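Local coordinates for protein endoribonuclease YbeY (Aquifex aeolicus, PDB 1OZ9) that probably acts as a zinc-dependent, single-strand-specific endoribonuclease in the maturation of 16S ribosomal RNA and the quality control of 70S ribosomes, at residues T67-F72 with K110-H115; I117-L120 with D124-K127. All blocks are in the same frame, centred on the assembly; numbering follows the deposited sequence.

Interaction 1: T67-F72 with K110-H115; sequences TDVLSF and KRLIVH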
ATOM      1  N   THR A  67       1.291 -11.215   7.004  1.00 17.20           N
ATOM      2  CA  THR A  67       2.080 -10.755   5.872  1.00 17.27           C
ATOM      3  C   THR A  67       2.329  -9.257   6.034  1.00 16.89           C
ATOM      4  O   THR A  67       1.854  -8.655   7.008  1.00 17.56           O
ATOM      5  CB  THR A  67       1.385 -11.097   4.533  1.00 17.02           C
ATOM      6  OG1 THR A  67       2.273 -10.784   3.458  1.00 16.70           O
ATOM      7  CG2 THR A  67       0.165 -10.173   4.300  1.00 15.83           C
ATOM      8  N   ASP A  68       3.087  -8.643   5.136  1.00 16.54           N
ATOM      9  CA  ASP A  68       3.366  -7.206   5.278  1.00 16.73           C
ATOM     10  C   ASP A  68       2.277  -6.271   4.731  1.00 17.09           C
ATOM     11  O   ASP A  68       1.899  -5.257   5.375  1.00 15.83           O
ATOM     12  CB  ASP A  68       4.714  -6.841   4.660  1.00 16.75           C
ATOM     13  CG  ASP A  68       4.904  -7.389   3.241  1.00 19.22           C
ATOM     14  OD1 ASP A  68       3.978  -8.031   2.651  1.00 15.18           O
ATOM     15  OD2 ASP A  68       6.017  -7.249   2.658  1.00 20.84           O
ATOM     16  N   VAL A  69       1.758  -6.590   3.553  1.00 16.27           N
ATOM     17  CA  VAL A  69       0.757  -5.703   2.972  1.00 16.26           C
ATOM     18  C   VAL A  69      -0.236  -6.501   2.115  1.00 16.71           C
ATOM     19  O   VAL A  69       0.146  -7.453   1.433  1.00 16.66           O
ATOM     20  CB  VAL A  69       1.465  -4.620   2.095  1.00 17.05           C
ATOM     21  CG1 VAL A  69       2.331  -5.270   0.963  1.00 17.72           C
ATOM     22  CG2 VAL A  69       0.482  -3.529   1.538  1.00 17.69           C
ATOM     23  N   LEU A  70      -1.500  -6.098   2.145  1.00 15.03           N
ATOM     24  CA  LEU A  70      -2.499  -6.671   1.269  1.00 16.27           C
ATOM     25  C   LEU A  70      -3.251  -5.528   0.599  1.00 16.68           C
ATOM     26  O   LEU A  70      -3.471  -4.478   1.219  1.00 17.18           O
ATOM     27  CB  LEU A  70      -3.453  -7.563   2.042  1.00 15.54           C
ATOM     28  CG  LEU A  70      -2.855  -8.885   2.568  1.00 16.73           C
ATOM     29  CD1 LEU A  70      -3.883  -9.582   3.437  1.00 17.55           C
ATOM     30  CD2 LEU A  70      -2.450  -9.830   1.454  1.00 17.83           C
ATOM     31  N   SER A  71      -3.637  -5.706  -0.655  1.00 17.05           N
ATOM     32  CA  SER A  71      -4.421  -4.666  -1.319  1.00 19.22           C
ATOM     33  C   SER A  71      -5.780  -5.217  -1.765  1.00 19.28           C
ATOM     34  O   SER A  71      -5.862  -6.346  -2.279  1.00 19.44           O
ATOM     35  CB  SER A  71      -3.640  -4.175  -2.543  1.00 20.15           C
ATOM     36  OG  SER A  71      -3.705  -5.238  -3.494  1.00 27.44           O
ATOM     37  N   PHE A  72      -6.847  -4.433  -1.592  1.00 18.34           N
ATOM     38  CA  PHE A  72      -8.202  -4.894  -1.899  1.00 19.18           C
ATOM     39  C   PHE A  72      -8.912  -3.929  -2.845  1.00 20.42           C
ATOM     40  O   PHE A  72      -9.348  -2.873  -2.408  1.00 19.79           O
ATOM     41  CB  PHE A  72      -9.032  -4.986  -0.607  1.00 19.40           C
ATOM     42  CG  PHE A  72      -8.413  -5.862   0.449  1.00 19.84           C
ATOM     43  CD1 PHE A  72      -7.597  -5.328   1.419  1.00 20.77           C
ATOM     44  CD2 PHE A  72      -8.599  -7.218   0.428  1.00 21.57           C
ATOM     45  CE1 PHE A  72      -6.989  -6.144   2.369  1.00 21.84           C
ATOM     46  CE2 PHE A  72      -8.003  -8.038   1.393  1.00 21.87           C
ATOM     47  CZ  PHE A  72      -7.219  -7.492   2.364  1.00 20.54           C
ATOM     48  N   LYS A 110       6.507   3.350   4.103  1.00 16.82           N
ATOM     49  CA  LYS A 110       6.425   4.128   2.869  1.00 18.03           C
ATOM     50  C   LYS A 110       6.512   3.198   1.646  1.00 18.04           C
ATOM     51  O   LYS A 110       5.704   3.288   0.691  1.00 18.87           O
ATOM     52  CB  LYS A 110       7.557   5.162   2.807  1.00 17.48           C
ATOM     53  CG  LYS A 110       7.569   6.015   1.510  1.00 20.97           C
ATOM     54  CD  LYS A 110       8.694   7.063   1.529  1.00 26.49           C
ATOM     55  CE  LYS A 110      10.044   6.426   1.331  1.00 30.13           C
ATOM     56  NZ  LYS A 110      11.183   7.408   1.425  1.00 32.95           N
ATOM     57  N   ARG A 111       7.463   2.283   1.695  1.00 17.66           N
ATOM     58  CA  ARG A 111       7.672   1.343   0.599  1.00 18.45           C
ATOM     59  C   ARG A 111       6.484   0.395   0.421  1.00 18.19           C
ATOM     60  O   ARG A 111       6.122   0.031  -0.713  1.00 18.72           O
ATOM     61  CB  ARG A 111       8.956   0.559   0.820  1.00 17.26           C
ATOM     62  CG  ARG A 111      10.243   1.380   0.510  1.00 21.49           C
ATOM     63  CD  ARG A 111      11.539   0.599   0.753  1.00 22.42           C
ATOM     64  NE  ARG A 111      12.742   1.425   0.861  1.00 26.36           N
ATOM     65  CZ  ARG A 111      14.004   0.934   0.808  1.00 30.92           C
ATOM     66  NH1 ARG A 111      14.213  -0.369   0.614  1.00 31.17           N
ATOM     67  NH2 ARG A 111      15.065   1.744   0.942  1.00 29.77           N
ATOM     68  N   LEU A 112       5.880   0.004   1.531  1.00 17.37           N
ATOM     69  CA  LEU A 112       4.748  -0.888   1.500  1.00 16.79           C
ATOM     70  C   LEU A 112       3.511  -0.166   0.971  1.00 17.67           C
ATOM     71  O   LEU A 112       2.672  -0.780   0.316  1.00 16.54           O
ATOM     72  CB  LEU A 112       4.467  -1.471   2.896  1.00 17.28           C
ATOM     73  CG  LEU A 112       5.494  -2.533   3.330  1.00 17.34           C
ATOM     74  CD1 LEU A 112       5.330  -2.883   4.792  1.00 18.52           C
ATOM     75  CD2 LEU A 112       5.419  -3.837   2.472  1.00 17.54           C
ATOM     76  N   ILE A 113       3.377   1.124   1.275  1.00 16.54           N
ATOM     77  CA  ILE A 113       2.253   1.894   0.716  1.00 17.13           C
ATOM     78  C   ILE A 113       2.339   1.923  -0.794  1.00 17.51           C
ATOM     79  O   ILE A 113       1.354   1.692  -1.492  1.00 17.92           O
ATOM     80  CB  ILE A 113       2.294   3.326   1.244  1.00 16.57           C
ATOM     81  CG1 ILE A 113       1.820   3.329   2.691  1.00 16.54           C
ATOM     82  CG2 ILE A 113       1.384   4.262   0.405  1.00 18.49           C
ATOM     83  CD1 ILE A 113       2.164   4.625   3.441  1.00 17.55           C
ATOM     84  N   VAL A 114       3.529   2.200  -1.309  1.00 17.38           N
ATOM     85  CA  VAL A 114       3.729   2.227  -2.771  1.00 16.66           C
ATOM     86  C   VAL A 114       3.466   0.853  -3.343  1.00 17.16           C
ATOM     87  O   VAL A 114       2.750   0.711  -4.351  1.00 17.11           O
ATOM     88  CB  VAL A 114       5.153   2.721  -3.107  1.00 16.10           C
ATOM     89  CG1 VAL A 114       5.451   2.675  -4.629  1.00 15.06           C
ATOM     90  CG2 VAL A 114       5.300   4.165  -2.574  1.00 16.91           C
ATOM     91  N   HIS A 115       4.011  -0.169  -2.695  1.00 16.25           N
ATOM     92  CA  HIS A 115       3.819  -1.528  -3.198  1.00 17.34           C
ATOM     93  C   HIS A 115       2.311  -1.832  -3.263  1.00 16.59           C
ATOM     94  O   HIS A 115       1.812  -2.364  -4.262  1.00 16.45           O
ATOM     95  CB  HIS A 115       4.537  -2.513  -2.282  1.00 17.58           C
ATOM     96  CG  HIS A 115       4.603  -3.908  -2.820  1.00 19.66           C
ATOM     97  ND1 HIS A 115       5.616  -4.335  -3.656  1.00 18.10           N
ATOM     98  CD2 HIS A 115       3.792  -4.975  -2.627  1.00 19.94           C
ATOM     99  CE1 HIS A 115       5.431  -5.613  -3.944  1.00 21.83           C
ATOM    100  NE2 HIS A 115       4.324  -6.020  -3.345  1.00 21.88           N
TER
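Val69 and Leu112 meet through their methyl branches, the two side chains lying alongside one another but pointing opposite ways, with Val69 CG1 3.7 Å from Leu112 CD2. The other valine branch, CG2, rests against the backbone of the helix, 3.7 Å from Leu112 O. CG1 lies between the backbone N and the carbonyl carbon (chi1 58°), and from there it also reaches the next turn of the helix, where His115 CD2 is 3.9 Å away at an oblique angle to the imidazole. Leu112 CD2 is shared: Asp68 lays its carboxylate against it, OD2 at 3.5 Å from CD2, while Asp68 CB packs against both leucine methyls. On its own side of the contact, Asp68 OD1 accepts a weak bond from Val69 N, 2.8 Å, and Asp68 OD2 another weak one from Gln97. His115 is itself fixed by a hydrogen bond from ND1 to Glu139, a second-shell residue that probably orients this predicted zinc ligand. No polar bond joins the two segments; the contact is van der Waals packing. Strand 69-78 is an outermost strand of the sheet, paired antiparallel with 81-90, and Val69 also packs on Val87 and Ile89. Helix 105-120 packs against this strand through Leu112 and His115, with Val114 touching helix 129-147 and Ile113 helix 22-35, while Leu70 meets helix 50-61.

Interaction 2: I117-L120 with D124-K127; sequences IVHL and DHEK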
ATOM      1  N   ILE A 117      -0.272   0.258  -3.474  1.00 16.98           N
ATOM      2  CA  ILE A 117      -0.979   1.071  -4.455  1.00 17.83           C
ATOM      3  C   ILE A 117      -0.782   0.483  -5.833  1.00 17.23           C
ATOM      4  O   ILE A 117      -1.734   0.406  -6.615  1.00 18.95           O
ATOM      5  CB  ILE A 117      -0.517   2.526  -4.414  1.00 18.07           C
ATOM      6  CG1 ILE A 117      -1.020   3.153  -3.116  1.00 18.06           C
ATOM      7  CG2 ILE A 117      -1.076   3.336  -5.631  1.00 18.68           C
ATOM      8  CD1 ILE A 117      -0.502   4.539  -2.867  1.00 16.98           C
ATOM      9  N   VAL A 118       0.444   0.099  -6.156  1.00 15.70           N
ATOM     10  CA  VAL A 118       0.702  -0.470  -7.477  1.00 15.95           C
ATOM     11  C   VAL A 118      -0.115  -1.755  -7.700  1.00 16.69           C
ATOM     12  O   VAL A 118      -0.657  -1.985  -8.796  1.00 16.41           O
ATOM     13  CB  VAL A 118       2.225  -0.735  -7.698  1.00 16.26           C
ATOM     14  CG1 VAL A 118       2.477  -1.425  -9.081  1.00 15.32           C
ATOM     15  CG2 VAL A 118       3.007   0.607  -7.566  1.00 14.81           C
ATOM     16  N   HIS A 119      -0.233  -2.578  -6.663  1.00 16.55           N
ATOM     17  CA  HIS A 119      -1.063  -3.777  -6.742  1.00 18.26           C
ATOM     18  C   HIS A 119      -2.496  -3.372  -7.011  1.00 18.09           C
ATOM     19  O   HIS A 119      -3.217  -4.042  -7.758  1.00 16.34           O
ATOM     20  CB  HIS A 119      -1.067  -4.547  -5.424  1.00 19.99           C
ATOM     21  CG  HIS A 119      -0.024  -5.604  -5.345  1.00 23.06           C
ATOM     22  ND1 HIS A 119      -0.146  -6.819  -5.977  1.00 25.66           N
ATOM     23  CD2 HIS A 119       1.171  -5.623  -4.704  1.00 26.06           C
ATOM     24  CE1 HIS A 119       0.933  -7.546  -5.735  1.00 28.45           C
ATOM     25  NE2 HIS A 119       1.744  -6.844  -4.956  1.00 27.67           N
ATOM     26  N   LEU A 120      -2.921  -2.295  -6.363  1.00 18.45           N
ATOM     27  CA  LEU A 120      -4.312  -1.846  -6.487  1.00 19.62           C
ATOM     28  C   LEU A 120      -4.653  -1.374  -7.889  1.00 19.98           C
ATOM     29  O   LEU A 120      -5.822  -1.396  -8.289  1.00 19.85           O
ATOM     30  CB  LEU A 120      -4.589  -0.672  -5.544  1.00 20.68           C
ATOM     31  CG  LEU A 120      -5.333  -0.839  -4.240  1.00 23.51           C
ATOM     32  CD1 LEU A 120      -5.750   0.562  -3.738  1.00 25.94           C
ATOM     33  CD2 LEU A 120      -6.550  -1.706  -4.408  1.00 23.94           C
ATOM     34  N   ASP A 124       0.790  -7.167 -10.896  1.00 22.71           N
ATOM     35  CA  ASP A 124       1.110  -8.208  -9.925  1.00 25.30           C
ATOM     36  C   ASP A 124       2.515  -8.671 -10.284  1.00 25.37           C
ATOM     37  O   ASP A 124       2.800  -8.901 -11.438  1.00 25.93           O
ATOM     38  CB  ASP A 124       0.108  -9.375 -10.048  1.00 25.88           C
ATOM     39  CG  ASP A 124       0.173 -10.355  -8.862  1.00 28.41           C
ATOM     40  OD1 ASP A 124       1.116 -10.289  -8.039  1.00 30.32           O
ATOM     41  OD2 ASP A 124      -0.681 -11.247  -8.686  1.00 29.83           O
ATOM     42  N   HIS A 125       3.415  -8.780  -9.325  1.00 26.37           N
ATOM     43  CA  HIS A 125       4.758  -9.226  -9.683  1.00 27.65           C
ATOM     44  C   HIS A 125       4.927 -10.727  -9.547  1.00 28.31           C
ATOM     45  O   HIS A 125       5.885 -11.295 -10.058  1.00 27.43           O
ATOM     46  CB  HIS A 125       5.768  -8.555  -8.783  1.00 28.37           C
ATOM     47  CG  HIS A 125       5.538  -8.847  -7.342  1.00 28.44           C
ATOM     48  ND1 HIS A 125       4.649  -8.133  -6.570  1.00 30.23           N
ATOM     49  CD2 HIS A 125       6.057  -9.802  -6.538  1.00 29.37           C
ATOM     50  CE1 HIS A 125       4.637  -8.630  -5.346  1.00 28.57           C
ATOM     51  NE2 HIS A 125       5.488  -9.639  -5.298  1.00 27.58           N
ATOM     52  N   GLU A 126       3.997 -11.374  -8.855  1.00 29.68           N
ATOM     53  CA  GLU A 126       4.145 -12.808  -8.569  1.00 31.82           C
ATOM     54  C   GLU A 126       4.156 -13.702  -9.793  1.00 31.85           C
ATOM     55  O   GLU A 126       4.678 -14.823  -9.764  1.00 31.98           O
ATOM     56  CB  GLU A 126       3.097 -13.277  -7.562  1.00 32.67           C
ATOM     57  CG  GLU A 126       3.294 -12.634  -6.201  1.00 36.29           C
ATOM     58  CD  GLU A 126       2.348 -13.164  -5.134  1.00 42.44           C
ATOM     59  OE1 GLU A 126       1.112 -13.207  -5.382  1.00 45.05           O
ATOM     60  OE2 GLU A 126       2.850 -13.527  -4.043  1.00 43.85           O
ATOM     61  N   LYS A 127       3.565 -13.209 -10.870  1.00 32.15           N
ATOM     62  CA  LYS A 127       3.563 -13.952 -12.111  1.00 31.95           C
ATOM     63  C   LYS A 127       4.998 -14.126 -12.553  1.00 31.24           C
ATOM     64  O   LYS A 127       5.398 -15.191 -13.028  1.00 31.39           O
ATOM     65  CB  LYS A 127       2.815 -13.158 -13.174  1.00 32.61           C
ATOM     66  CG  LYS A 127       2.790 -13.816 -14.552  1.00 34.69           C
ATOM     67  CD  LYS A 127       1.667 -14.858 -14.680  1.00 37.42           C
ATOM     68  CE  LYS A 127       1.194 -14.997 -16.126  1.00 39.19           C
ATOM     69  NZ  LYS A 127       0.360 -13.820 -16.563  1.00 40.30           N
TER
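The imidazoles of His119 and His125 meet rim to rim, neither lying over the face of the other; their planes are 69° apart and their centroids 5.3 Å. At the contact point His119 NE2 lies 3.4 Å from His125 CE1, each close to the plane of the other ring, and His125 ND1 follows at 3.6 Å from the same NE2. A second neighbour stands at the His119 edge: Asp124 OD1, 3.6 Å from His119 CE1, with the carboxylate turned 63° from the ring. One face of His125 is partly covered by Glu126 CG, 3.7 Å above the plane and displaced toward the rim. Phe135, from helix 129-147, meets both histidines edge-to-face. His119 leaves the last turn of helix 105-120, and His125 comes from the loop that follows. With His115 one turn earlier on the helix they form the HxxxHxxxxxH signature of the YbeY family, whose zinc ligands these three histidines are predicted to be, within a fold of the matrix metalloproteinase type. An alanine at His119 removes the imidazole, which would probably leave the predicted metal site one ligand short and His125 and Asp124 OD1 without the ring they border. The loop holds its own shape through an Asx turn: Glu126 N gives a nearly straight 3.2 Å bond to Asp124 OD1, arriving from above the carboxylate plane. That single oxygen therefore both fixes the turn bearing His125 and borders the His119 ring. His125 CG sits between the backbone N and the carbonyl carbon (chi1 59°), which carries the ring toward His119 on helix 105-120; Glu132 and Arg136 of helix 129-147 touch it as well.

Helix 105-120 runs through both contacts, whose centres are about 10 Å apart. Interaction 1 packs its middle against strand 69-78 and supplies His115; interaction 2 joins its last turn to the following loop and supplies His119 and His125. The three predicted ligand rings gather where the contacts meet: His115 NE2 is 3.1 Å from His119 NE2, and His125, as modelled, turns its CE1 edge to them, 3.3 Å from His115 NE2. The strand continues alongside, Ser71 OG reaching 3.3 Å from His119 CB and Phe72 C 3.6 Å from Leu120 CD2. Strand 69-78 thus borders the predicted zinc site, with Val69 beside His115 and Ser71 beside His119.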